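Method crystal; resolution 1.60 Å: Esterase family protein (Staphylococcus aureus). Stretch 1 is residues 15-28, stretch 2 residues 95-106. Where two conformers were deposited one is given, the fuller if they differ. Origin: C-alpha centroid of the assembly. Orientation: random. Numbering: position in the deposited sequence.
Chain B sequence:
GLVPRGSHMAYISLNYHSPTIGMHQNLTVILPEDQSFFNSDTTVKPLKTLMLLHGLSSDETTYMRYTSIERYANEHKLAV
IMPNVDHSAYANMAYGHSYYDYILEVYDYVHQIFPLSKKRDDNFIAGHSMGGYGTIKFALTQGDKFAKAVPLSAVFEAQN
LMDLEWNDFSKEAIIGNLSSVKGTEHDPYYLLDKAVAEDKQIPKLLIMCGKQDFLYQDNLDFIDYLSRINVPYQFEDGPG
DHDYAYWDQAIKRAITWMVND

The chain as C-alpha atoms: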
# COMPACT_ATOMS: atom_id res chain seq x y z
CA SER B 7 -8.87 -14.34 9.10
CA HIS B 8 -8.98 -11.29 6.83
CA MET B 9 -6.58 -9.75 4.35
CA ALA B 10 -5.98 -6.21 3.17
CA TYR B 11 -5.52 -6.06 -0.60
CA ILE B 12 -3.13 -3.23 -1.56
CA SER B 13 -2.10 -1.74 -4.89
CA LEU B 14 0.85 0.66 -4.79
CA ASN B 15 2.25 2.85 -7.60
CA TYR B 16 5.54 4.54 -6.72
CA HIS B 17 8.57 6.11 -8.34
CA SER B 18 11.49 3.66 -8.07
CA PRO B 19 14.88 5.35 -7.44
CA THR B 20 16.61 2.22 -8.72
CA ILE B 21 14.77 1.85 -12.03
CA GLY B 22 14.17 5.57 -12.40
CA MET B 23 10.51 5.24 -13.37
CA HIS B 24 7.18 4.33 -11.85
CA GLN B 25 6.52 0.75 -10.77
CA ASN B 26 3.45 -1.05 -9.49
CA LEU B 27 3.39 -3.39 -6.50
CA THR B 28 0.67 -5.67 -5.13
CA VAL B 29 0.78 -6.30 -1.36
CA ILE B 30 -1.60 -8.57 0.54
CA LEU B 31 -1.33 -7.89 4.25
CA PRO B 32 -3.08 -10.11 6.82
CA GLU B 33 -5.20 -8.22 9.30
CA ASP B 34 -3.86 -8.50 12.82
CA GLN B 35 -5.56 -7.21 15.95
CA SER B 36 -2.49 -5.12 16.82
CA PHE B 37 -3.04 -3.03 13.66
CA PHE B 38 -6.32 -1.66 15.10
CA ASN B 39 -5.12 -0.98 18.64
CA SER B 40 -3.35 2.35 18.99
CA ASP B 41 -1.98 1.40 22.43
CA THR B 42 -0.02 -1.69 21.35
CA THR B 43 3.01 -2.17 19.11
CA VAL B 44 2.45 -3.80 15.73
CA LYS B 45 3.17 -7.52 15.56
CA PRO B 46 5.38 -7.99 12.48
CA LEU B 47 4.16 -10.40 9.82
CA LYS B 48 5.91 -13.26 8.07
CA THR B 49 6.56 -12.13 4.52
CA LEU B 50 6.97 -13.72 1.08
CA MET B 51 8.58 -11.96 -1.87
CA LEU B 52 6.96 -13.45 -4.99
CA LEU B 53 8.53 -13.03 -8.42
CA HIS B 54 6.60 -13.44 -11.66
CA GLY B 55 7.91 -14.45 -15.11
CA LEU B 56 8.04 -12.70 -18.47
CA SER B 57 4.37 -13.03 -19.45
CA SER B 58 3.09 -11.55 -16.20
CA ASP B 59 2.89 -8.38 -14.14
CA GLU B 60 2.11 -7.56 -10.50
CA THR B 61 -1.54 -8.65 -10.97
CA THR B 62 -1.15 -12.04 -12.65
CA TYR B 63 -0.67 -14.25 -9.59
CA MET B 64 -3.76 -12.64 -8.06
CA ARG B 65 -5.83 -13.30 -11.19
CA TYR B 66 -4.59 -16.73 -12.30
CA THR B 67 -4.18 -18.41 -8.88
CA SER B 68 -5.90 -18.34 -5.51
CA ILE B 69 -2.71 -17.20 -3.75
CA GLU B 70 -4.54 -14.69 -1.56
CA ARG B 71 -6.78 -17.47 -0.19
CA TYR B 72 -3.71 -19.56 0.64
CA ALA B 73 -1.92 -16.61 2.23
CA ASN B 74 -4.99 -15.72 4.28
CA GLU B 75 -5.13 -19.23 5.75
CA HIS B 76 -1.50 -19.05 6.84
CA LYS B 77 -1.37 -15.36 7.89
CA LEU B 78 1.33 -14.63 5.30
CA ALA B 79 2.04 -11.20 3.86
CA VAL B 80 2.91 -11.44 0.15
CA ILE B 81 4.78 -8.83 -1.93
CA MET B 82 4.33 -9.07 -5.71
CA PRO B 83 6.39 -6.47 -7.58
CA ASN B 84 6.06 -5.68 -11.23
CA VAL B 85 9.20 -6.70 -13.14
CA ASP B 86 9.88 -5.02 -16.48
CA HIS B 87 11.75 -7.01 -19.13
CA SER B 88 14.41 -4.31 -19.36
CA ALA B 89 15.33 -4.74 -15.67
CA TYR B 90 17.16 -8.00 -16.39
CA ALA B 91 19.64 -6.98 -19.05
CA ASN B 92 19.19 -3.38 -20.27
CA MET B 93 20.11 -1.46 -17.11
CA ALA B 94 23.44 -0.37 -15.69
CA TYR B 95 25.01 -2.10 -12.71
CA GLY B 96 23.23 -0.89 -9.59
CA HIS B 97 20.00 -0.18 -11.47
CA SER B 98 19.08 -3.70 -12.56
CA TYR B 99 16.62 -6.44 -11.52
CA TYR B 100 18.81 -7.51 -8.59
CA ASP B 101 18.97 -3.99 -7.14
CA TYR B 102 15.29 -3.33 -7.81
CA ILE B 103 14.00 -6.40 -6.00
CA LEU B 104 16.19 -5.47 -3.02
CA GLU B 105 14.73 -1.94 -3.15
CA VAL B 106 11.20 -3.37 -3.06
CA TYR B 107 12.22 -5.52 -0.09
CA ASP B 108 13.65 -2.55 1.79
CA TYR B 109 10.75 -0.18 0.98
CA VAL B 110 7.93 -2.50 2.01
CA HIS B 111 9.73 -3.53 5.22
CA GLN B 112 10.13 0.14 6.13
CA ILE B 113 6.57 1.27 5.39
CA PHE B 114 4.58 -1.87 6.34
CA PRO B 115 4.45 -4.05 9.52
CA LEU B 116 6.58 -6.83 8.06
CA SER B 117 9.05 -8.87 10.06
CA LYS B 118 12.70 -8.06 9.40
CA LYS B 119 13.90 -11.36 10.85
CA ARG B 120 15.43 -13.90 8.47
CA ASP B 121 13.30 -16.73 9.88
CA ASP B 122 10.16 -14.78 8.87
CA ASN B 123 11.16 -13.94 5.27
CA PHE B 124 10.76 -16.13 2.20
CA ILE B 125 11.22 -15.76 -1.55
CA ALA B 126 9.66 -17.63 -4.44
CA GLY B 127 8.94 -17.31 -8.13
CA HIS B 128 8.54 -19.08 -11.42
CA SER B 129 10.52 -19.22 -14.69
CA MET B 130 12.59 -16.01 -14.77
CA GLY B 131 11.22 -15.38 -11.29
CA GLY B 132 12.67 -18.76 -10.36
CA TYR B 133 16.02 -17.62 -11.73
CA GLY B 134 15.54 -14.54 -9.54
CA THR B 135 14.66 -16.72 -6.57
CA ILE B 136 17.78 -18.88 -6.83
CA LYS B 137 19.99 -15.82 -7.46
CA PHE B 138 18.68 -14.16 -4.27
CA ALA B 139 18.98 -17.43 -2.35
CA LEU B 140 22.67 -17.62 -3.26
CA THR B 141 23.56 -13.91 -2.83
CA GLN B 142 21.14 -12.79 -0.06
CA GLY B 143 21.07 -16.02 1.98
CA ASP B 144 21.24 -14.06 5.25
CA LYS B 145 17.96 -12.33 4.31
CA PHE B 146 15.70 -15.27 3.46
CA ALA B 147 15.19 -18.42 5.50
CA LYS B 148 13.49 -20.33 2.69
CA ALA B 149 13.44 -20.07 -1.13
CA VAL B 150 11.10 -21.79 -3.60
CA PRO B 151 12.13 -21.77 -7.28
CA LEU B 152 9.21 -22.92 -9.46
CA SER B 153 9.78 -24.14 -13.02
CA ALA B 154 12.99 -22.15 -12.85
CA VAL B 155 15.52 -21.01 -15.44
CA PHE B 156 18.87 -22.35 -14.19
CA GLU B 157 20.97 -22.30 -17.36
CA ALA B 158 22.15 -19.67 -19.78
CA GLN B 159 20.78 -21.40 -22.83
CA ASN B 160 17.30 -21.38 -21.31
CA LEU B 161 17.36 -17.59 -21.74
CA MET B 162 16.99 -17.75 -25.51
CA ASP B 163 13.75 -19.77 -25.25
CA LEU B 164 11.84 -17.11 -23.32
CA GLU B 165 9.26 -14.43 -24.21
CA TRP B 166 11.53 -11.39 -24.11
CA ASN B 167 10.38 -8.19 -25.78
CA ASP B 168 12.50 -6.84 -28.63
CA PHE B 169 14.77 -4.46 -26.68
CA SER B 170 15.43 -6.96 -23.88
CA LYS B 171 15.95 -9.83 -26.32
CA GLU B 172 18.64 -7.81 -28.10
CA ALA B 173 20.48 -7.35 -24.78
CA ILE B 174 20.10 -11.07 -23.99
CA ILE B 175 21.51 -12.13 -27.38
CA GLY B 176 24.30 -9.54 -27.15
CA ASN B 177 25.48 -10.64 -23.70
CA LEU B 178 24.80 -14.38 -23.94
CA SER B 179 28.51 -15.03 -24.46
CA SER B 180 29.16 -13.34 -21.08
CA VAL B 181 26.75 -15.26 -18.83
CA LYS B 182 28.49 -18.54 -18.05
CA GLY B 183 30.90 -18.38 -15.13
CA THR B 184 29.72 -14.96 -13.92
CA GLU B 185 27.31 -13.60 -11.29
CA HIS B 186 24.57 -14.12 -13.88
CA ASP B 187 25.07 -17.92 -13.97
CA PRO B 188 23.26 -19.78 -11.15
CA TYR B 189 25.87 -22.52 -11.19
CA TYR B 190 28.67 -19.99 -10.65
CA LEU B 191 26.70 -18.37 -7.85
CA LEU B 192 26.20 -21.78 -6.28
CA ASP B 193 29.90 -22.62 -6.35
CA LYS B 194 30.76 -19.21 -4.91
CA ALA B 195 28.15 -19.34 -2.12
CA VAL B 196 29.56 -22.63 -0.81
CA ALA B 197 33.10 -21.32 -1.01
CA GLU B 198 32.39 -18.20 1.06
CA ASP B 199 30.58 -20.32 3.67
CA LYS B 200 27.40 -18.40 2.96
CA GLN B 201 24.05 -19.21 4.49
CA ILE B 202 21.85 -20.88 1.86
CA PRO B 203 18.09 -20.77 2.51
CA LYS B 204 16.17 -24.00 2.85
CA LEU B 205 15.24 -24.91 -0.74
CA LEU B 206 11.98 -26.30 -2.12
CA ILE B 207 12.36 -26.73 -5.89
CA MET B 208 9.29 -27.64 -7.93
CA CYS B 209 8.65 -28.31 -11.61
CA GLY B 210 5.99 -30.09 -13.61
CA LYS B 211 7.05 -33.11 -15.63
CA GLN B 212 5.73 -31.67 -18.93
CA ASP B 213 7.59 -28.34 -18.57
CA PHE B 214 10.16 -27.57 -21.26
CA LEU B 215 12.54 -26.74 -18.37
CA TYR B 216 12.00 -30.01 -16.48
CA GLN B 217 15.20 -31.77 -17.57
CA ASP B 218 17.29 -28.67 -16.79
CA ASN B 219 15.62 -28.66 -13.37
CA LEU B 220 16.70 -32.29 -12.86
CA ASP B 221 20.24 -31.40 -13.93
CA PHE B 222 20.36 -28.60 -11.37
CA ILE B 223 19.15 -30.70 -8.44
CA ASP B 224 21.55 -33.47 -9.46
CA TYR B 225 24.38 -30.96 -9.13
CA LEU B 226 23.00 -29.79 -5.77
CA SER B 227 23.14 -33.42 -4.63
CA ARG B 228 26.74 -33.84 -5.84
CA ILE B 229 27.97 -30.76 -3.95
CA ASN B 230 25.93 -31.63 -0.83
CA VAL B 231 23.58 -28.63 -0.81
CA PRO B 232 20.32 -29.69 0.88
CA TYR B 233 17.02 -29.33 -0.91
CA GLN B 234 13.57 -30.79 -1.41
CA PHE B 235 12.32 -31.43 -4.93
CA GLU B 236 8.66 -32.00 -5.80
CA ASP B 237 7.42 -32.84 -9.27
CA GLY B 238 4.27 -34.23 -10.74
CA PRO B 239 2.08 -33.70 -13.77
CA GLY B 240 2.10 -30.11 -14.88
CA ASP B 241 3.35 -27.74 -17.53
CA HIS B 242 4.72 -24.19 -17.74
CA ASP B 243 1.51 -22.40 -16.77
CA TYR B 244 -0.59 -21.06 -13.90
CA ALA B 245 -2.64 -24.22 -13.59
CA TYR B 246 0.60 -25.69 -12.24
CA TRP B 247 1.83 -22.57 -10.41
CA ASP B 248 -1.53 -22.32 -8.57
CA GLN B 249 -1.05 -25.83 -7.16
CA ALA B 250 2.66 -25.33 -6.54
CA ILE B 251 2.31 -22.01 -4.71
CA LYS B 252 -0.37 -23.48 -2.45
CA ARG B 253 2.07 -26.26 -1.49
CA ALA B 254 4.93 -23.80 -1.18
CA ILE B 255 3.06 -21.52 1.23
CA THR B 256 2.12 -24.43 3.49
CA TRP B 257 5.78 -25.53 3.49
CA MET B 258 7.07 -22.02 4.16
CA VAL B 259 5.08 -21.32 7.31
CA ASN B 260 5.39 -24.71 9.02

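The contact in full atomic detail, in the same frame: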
# COMPACT_ATOMS: atom_id res chain seq x y z
N ASN B 15 1.54 2.29 -6.44
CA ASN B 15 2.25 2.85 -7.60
C ASN B 15 3.24 3.86 -7.05
O ASN B 15 2.85 4.81 -6.38
CB ASN B 15 1.26 3.51 -8.57
CG ASN B 15 1.89 4.03 -9.83
OD1 ASN B 15 3.00 4.52 -9.83
ND2 ASN B 15 1.14 3.95 -10.92
N TYR B 16 4.54 3.65 -7.30
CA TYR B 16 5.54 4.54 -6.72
C TYR B 16 6.63 4.78 -7.74
O TYR B 16 6.80 4.02 -8.69
CB TYR B 16 6.13 3.98 -5.40
CG TYR B 16 7.14 2.88 -5.54
CD1 TYR B 16 6.79 1.61 -6.03
CD2 TYR B 16 8.46 3.12 -5.25
CE1 TYR B 16 7.77 0.61 -6.19
CE2 TYR B 16 9.42 2.14 -5.42
CZ TYR B 16 9.08 0.90 -5.89
OH TYR B 16 10.04 -0.08 -6.06
N HIS B 17 7.36 5.88 -7.56
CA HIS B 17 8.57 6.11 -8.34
C HIS B 17 9.76 5.36 -7.73
O HIS B 17 10.10 5.55 -6.57
CB HIS B 17 8.89 7.60 -8.41
CG HIS B 17 10.08 7.90 -9.27
ND1 HIS B 17 11.36 7.91 -8.77
CD2 HIS B 17 10.17 8.14 -10.59
CE1 HIS B 17 12.20 8.19 -9.76
NE2 HIS B 17 11.50 8.32 -10.87
N SER B 18 10.35 4.46 -8.51
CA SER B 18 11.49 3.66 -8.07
C SER B 18 12.79 4.41 -8.31
O SER B 18 13.10 4.71 -9.47
CB SER B 18 11.51 2.36 -8.84
OG SER B 18 12.72 1.67 -8.66
N PRO B 19 13.54 4.75 -7.25
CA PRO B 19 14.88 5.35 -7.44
C PRO B 19 15.82 4.46 -8.23
O PRO B 19 16.64 4.96 -9.01
CB PRO B 19 15.38 5.56 -6.01
CG PRO B 19 14.18 5.46 -5.12
CD PRO B 19 13.15 4.61 -5.83
N THR B 20 15.69 3.14 -8.07
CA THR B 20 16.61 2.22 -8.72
C THR B 20 16.37 2.14 -10.21
O THR B 20 17.30 2.27 -11.00
CB THR B 20 16.49 0.85 -8.08
OG1 THR B 20 16.82 0.94 -6.70
CG2 THR B 20 17.42 -0.15 -8.76
N ILE B 21 15.10 1.95 -10.61
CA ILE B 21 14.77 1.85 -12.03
C ILE B 21 14.70 3.23 -12.66
O ILE B 21 15.00 3.38 -13.84
CB ILE B 21 13.44 1.09 -12.20
CG1 ILE B 21 13.60 -0.34 -11.64
CG2 ILE B 21 13.02 1.05 -13.68
CD1 ILE B 21 14.58 -1.22 -12.40
N GLY B 22 14.32 4.24 -11.89
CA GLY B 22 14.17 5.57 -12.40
C GLY B 22 12.85 5.83 -13.08
O GLY B 22 12.74 6.82 -13.81
N MET B 23 11.85 5.00 -12.84
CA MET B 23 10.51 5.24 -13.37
C MET B 23 9.50 4.64 -12.41
O MET B 23 9.86 4.01 -11.41
CB MET B 23 10.32 4.68 -14.78
CG MET B 23 10.69 3.25 -14.94
SD MET B 23 10.58 2.77 -16.68
CE MET B 23 8.80 2.77 -16.84
N HIS B 24 8.23 4.84 -12.72
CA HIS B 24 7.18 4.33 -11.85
C HIS B 24 7.04 2.82 -12.00
O HIS B 24 7.26 2.25 -13.08
CB HIS B 24 5.88 5.01 -12.19
CG HIS B 24 5.90 6.49 -11.95
ND1 HIS B 24 6.03 7.39 -12.98
CD2 HIS B 24 5.84 7.21 -10.81
CE1 HIS B 24 6.00 8.61 -12.49
NE2 HIS B 24 5.91 8.53 -11.17
N GLN B 25 6.70 2.19 -10.87
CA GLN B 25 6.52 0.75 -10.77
C GLN B 25 5.29 0.48 -9.93
O GLN B 25 5.00 1.22 -8.99
CB GLN B 25 7.71 0.04 -10.14
CG GLN B 25 8.96 0.06 -10.99
CD GLN B 25 8.81 -0.70 -12.28
OE1 GLN B 25 8.53 -1.89 -12.29
NE2 GLN B 25 9.01 -0.01 -13.40
N ASN B 26 4.59 -0.59 -10.27
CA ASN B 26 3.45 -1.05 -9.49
C ASN B 26 3.82 -2.25 -8.63
O ASN B 26 4.58 -3.13 -9.06
CB ASN B 26 2.27 -1.42 -10.39
CG ASN B 26 1.66 -0.24 -11.06
OD1 ASN B 26 1.39 0.75 -10.42
ND2 ASN B 26 1.42 -0.34 -12.35
N LEU B 27 3.24 -2.29 -7.43
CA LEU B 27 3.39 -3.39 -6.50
C LEU B 27 1.99 -3.83 -6.06
O LEU B 27 1.10 -3.01 -5.86
CB LEU B 27 4.15 -3.04 -5.21
CG LEU B 27 5.44 -2.29 -5.24
CD1 LEU B 27 5.85 -1.96 -3.79
CD2 LEU B 27 6.55 -3.13 -5.91
N THR B 28 1.82 -5.13 -5.85
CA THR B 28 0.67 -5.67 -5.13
C THR B 28 1.17 -6.20 -3.78
O THR B 28 2.16 -6.93 -3.72
CB THR B 28 -0.03 -6.79 -5.90
OG1 THR B 28 -0.42 -6.30 -7.19
CG2 THR B 28 -1.29 -7.29 -5.14
N TYR B 95 24.75 -1.52 -14.01
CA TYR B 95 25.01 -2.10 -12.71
C TYR B 95 24.53 -1.14 -11.63
O TYR B 95 24.77 0.07 -11.70
CB TYR B 95 26.50 -2.40 -12.58
CG TYR B 95 26.92 -3.07 -11.28
CD1 TYR B 95 26.56 -4.38 -10.99
CD2 TYR B 95 27.69 -2.39 -10.34
CE1 TYR B 95 26.94 -4.99 -9.81
CE2 TYR B 95 28.08 -2.99 -9.16
CZ TYR B 95 27.70 -4.29 -8.90
OH TYR B 95 28.08 -4.89 -7.72
N GLY B 96 23.82 -1.69 -10.63
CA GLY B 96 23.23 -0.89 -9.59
C GLY B 96 21.81 -0.47 -9.85
O GLY B 96 21.13 -0.01 -8.93
N HIS B 97 21.34 -0.60 -11.10
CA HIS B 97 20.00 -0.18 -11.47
C HIS B 97 19.23 -1.30 -12.14
O HIS B 97 18.30 -1.03 -12.90
CB HIS B 97 20.08 1.03 -12.40
CG HIS B 97 20.78 2.19 -11.77
ND1 HIS B 97 20.10 3.18 -11.10
CD2 HIS B 97 22.09 2.49 -11.67
CE1 HIS B 97 20.97 4.06 -10.64
NE2 HIS B 97 22.18 3.66 -10.96
N SER B 98 19.60 -2.53 -11.87
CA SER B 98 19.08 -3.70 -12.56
C SER B 98 18.12 -4.47 -11.66
O SER B 98 17.90 -4.10 -10.50
CB SER B 98 20.24 -4.60 -13.02
OG SER B 98 21.05 -3.96 -14.01
N TYR B 99 17.54 -5.54 -12.22
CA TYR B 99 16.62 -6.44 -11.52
C TYR B 99 17.04 -6.75 -10.10
O TYR B 99 16.22 -6.65 -9.17
CB TYR B 99 16.52 -7.75 -12.36
CG TYR B 99 15.73 -8.87 -11.71
CD1 TYR B 99 14.36 -8.83 -11.72
CD2 TYR B 99 16.35 -9.95 -11.14
CE1 TYR B 99 13.61 -9.82 -11.12
CE2 TYR B 99 15.61 -10.95 -10.52
CZ TYR B 99 14.23 -10.89 -10.55
OH TYR B 99 13.49 -11.90 -9.96
N TYR B 100 18.30 -7.17 -9.91
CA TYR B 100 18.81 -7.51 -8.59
C TYR B 100 18.61 -6.35 -7.62
O TYR B 100 18.03 -6.52 -6.54
CB TYR B 100 20.28 -7.88 -8.69
CG TYR B 100 20.97 -8.22 -7.41
CD1 TYR B 100 20.90 -9.50 -6.86
CD2 TYR B 100 21.73 -7.27 -6.76
CE1 TYR B 100 21.59 -9.80 -5.68
CE2 TYR B 100 22.38 -7.56 -5.58
CZ TYR B 100 22.30 -8.83 -5.05
OH TYR B 100 22.96 -9.11 -3.88
N ASP B 101 19.04 -5.14 -8.02
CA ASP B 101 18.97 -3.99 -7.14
C ASP B 101 17.52 -3.60 -6.88
O ASP B 101 17.17 -3.15 -5.78
CB ASP B 101 19.74 -2.84 -7.76
CG ASP B 101 21.12 -3.29 -8.25
OD1 ASP B 101 22.01 -3.43 -7.38
OD2 ASP B 101 21.28 -3.57 -9.48
N TYR B 102 16.70 -3.72 -7.92
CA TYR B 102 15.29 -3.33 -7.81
C TYR B 102 14.53 -4.22 -6.84
O TYR B 102 13.76 -3.71 -6.01
CB TYR B 102 14.66 -3.37 -9.20
CG TYR B 102 13.16 -3.28 -9.22
CD1 TYR B 102 12.48 -2.18 -8.70
CD2 TYR B 102 12.40 -4.34 -9.72
CE1 TYR B 102 11.09 -2.13 -8.72
CE2 TYR B 102 11.02 -4.30 -9.73
CZ TYR B 102 10.39 -3.20 -9.23
OH TYR B 102 9.00 -3.15 -9.24
N ILE B 103 14.70 -5.54 -6.93
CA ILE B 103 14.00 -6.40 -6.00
C ILE B 103 14.45 -6.12 -4.57
O ILE B 103 13.63 -6.12 -3.63
CB ILE B 103 14.17 -7.89 -6.37
CG1 ILE B 103 13.52 -8.20 -7.72
CG2 ILE B 103 13.49 -8.78 -5.32
CD1 ILE B 103 12.07 -7.84 -7.80
N LEU B 104 15.72 -5.79 -4.37
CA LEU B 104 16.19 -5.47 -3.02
C LEU B 104 15.62 -4.13 -2.56
O LEU B 104 15.36 -3.94 -1.36
CB LEU B 104 17.71 -5.50 -2.96
CG LEU B 104 18.26 -6.91 -3.12
CD1 LEU B 104 19.77 -6.86 -3.18
CD2 LEU B 104 17.84 -7.84 -1.99
N GLU B 105 15.42 -3.18 -3.48
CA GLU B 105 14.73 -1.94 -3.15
C GLU B 105 13.30 -2.22 -2.70
O GLU B 105 12.84 -1.65 -1.70
CB GLU B 105 14.75 -1.00 -4.35
CG GLU B 105 13.77 0.18 -4.18
CD GLU B 105 13.60 0.98 -5.45
OE1 GLU B 105 12.54 0.89 -6.05
OE2 GLU B 105 14.60 1.63 -5.89
N VAL B 106 12.58 -3.06 -3.45
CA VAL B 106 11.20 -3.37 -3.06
C VAL B 106 11.19 -3.96 -1.65
O VAL B 106 10.39 -3.57 -0.79
CB VAL B 106 10.53 -4.33 -4.07
CG1 VAL B 106 9.19 -4.76 -3.56
CG2 VAL B 106 10.39 -3.65 -5.42

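A single buried carboxylate, that of Glu 105 on a helix, organises this contact by accepting four hydrogen bonds from a strand and the turn that follows it, while a tyrosine and a few aliphatic groups fill the space alongside.

Glu 105 points its CA-to-CB bond toward the first stretch, and with chi1 and chi2 both t the chain extends far enough to set the carboxylate among its donors. The two oxygens divide the work. Glu 105 OE1 accepts from Tyr 16 OH at 2.7 Å and from Ser 18 OG at 2.7 Å; Glu 105 OE2 accepts from the backbone Thr 20 N at 2.9 Å and, in a very short bond, from Thr 20 OG1 at 2.5 Å. Three hydroxyls and a backbone amide donate to the buried carboxylate, which leaves both its oxygens well supplied with hydrogen bonds, as a buried acid needs. The donors differ in reach: Tyr 16 spans the gap from the strand with a long ring, meeting OE1 at the ring edge, whereas Ser 18 and Thr 20 sit closer and need only short side chains.

The turn is built to present these donors. Ser 18 OG also accepts from Ile 21 N at 3.1 Å, so one hydroxyl both braces the turn and binds the helix. Gly 22 has positive phi, where a CB would jam against the preceding carbonyl oxygen; Gly 22 N bonds to Ser 18 O at 2.8 Å.

A second polar link lies just before the helix. His 97 ND1 donates to Thr 20 O at 2.9 Å, with the carbonyl near the ring plane, as a ring nitrogen donor requires. Thr 20 is therefore held through its amide, its hydroxyl and its carbonyl, and its methyl is used as well: Thr 20 CG2 packs 3.7 Å from Asp 101 CB. Asp 101 OD2 in turn accepts from Ser 98 N at 3.1 Å, tying down the start of the helix.

Tyr 102 fills much of the space beside the carboxylate. Its CA-to-CB bond points sideways, but chi1 in t brings the end of the ring nearer the first stretch. Ile 21 CG1 packs 3.6 Å from Tyr 102 CD1, and Tyr 16 OH lies 3.5 Å from Tyr 102 CE1. The Tyr 102 hydroxyl is satisfied elsewhere in the structure. One turn on, Leu 27 CD2 meets Val 106 CG1 at 3.9 Å, a purely apolar contact between two buried residues.

The rule to read is economical: meet a buried acid with the hydroxyls of short side chains and an amide from a turn, add one long tyrosine, and seal the flank with hydrocarbon.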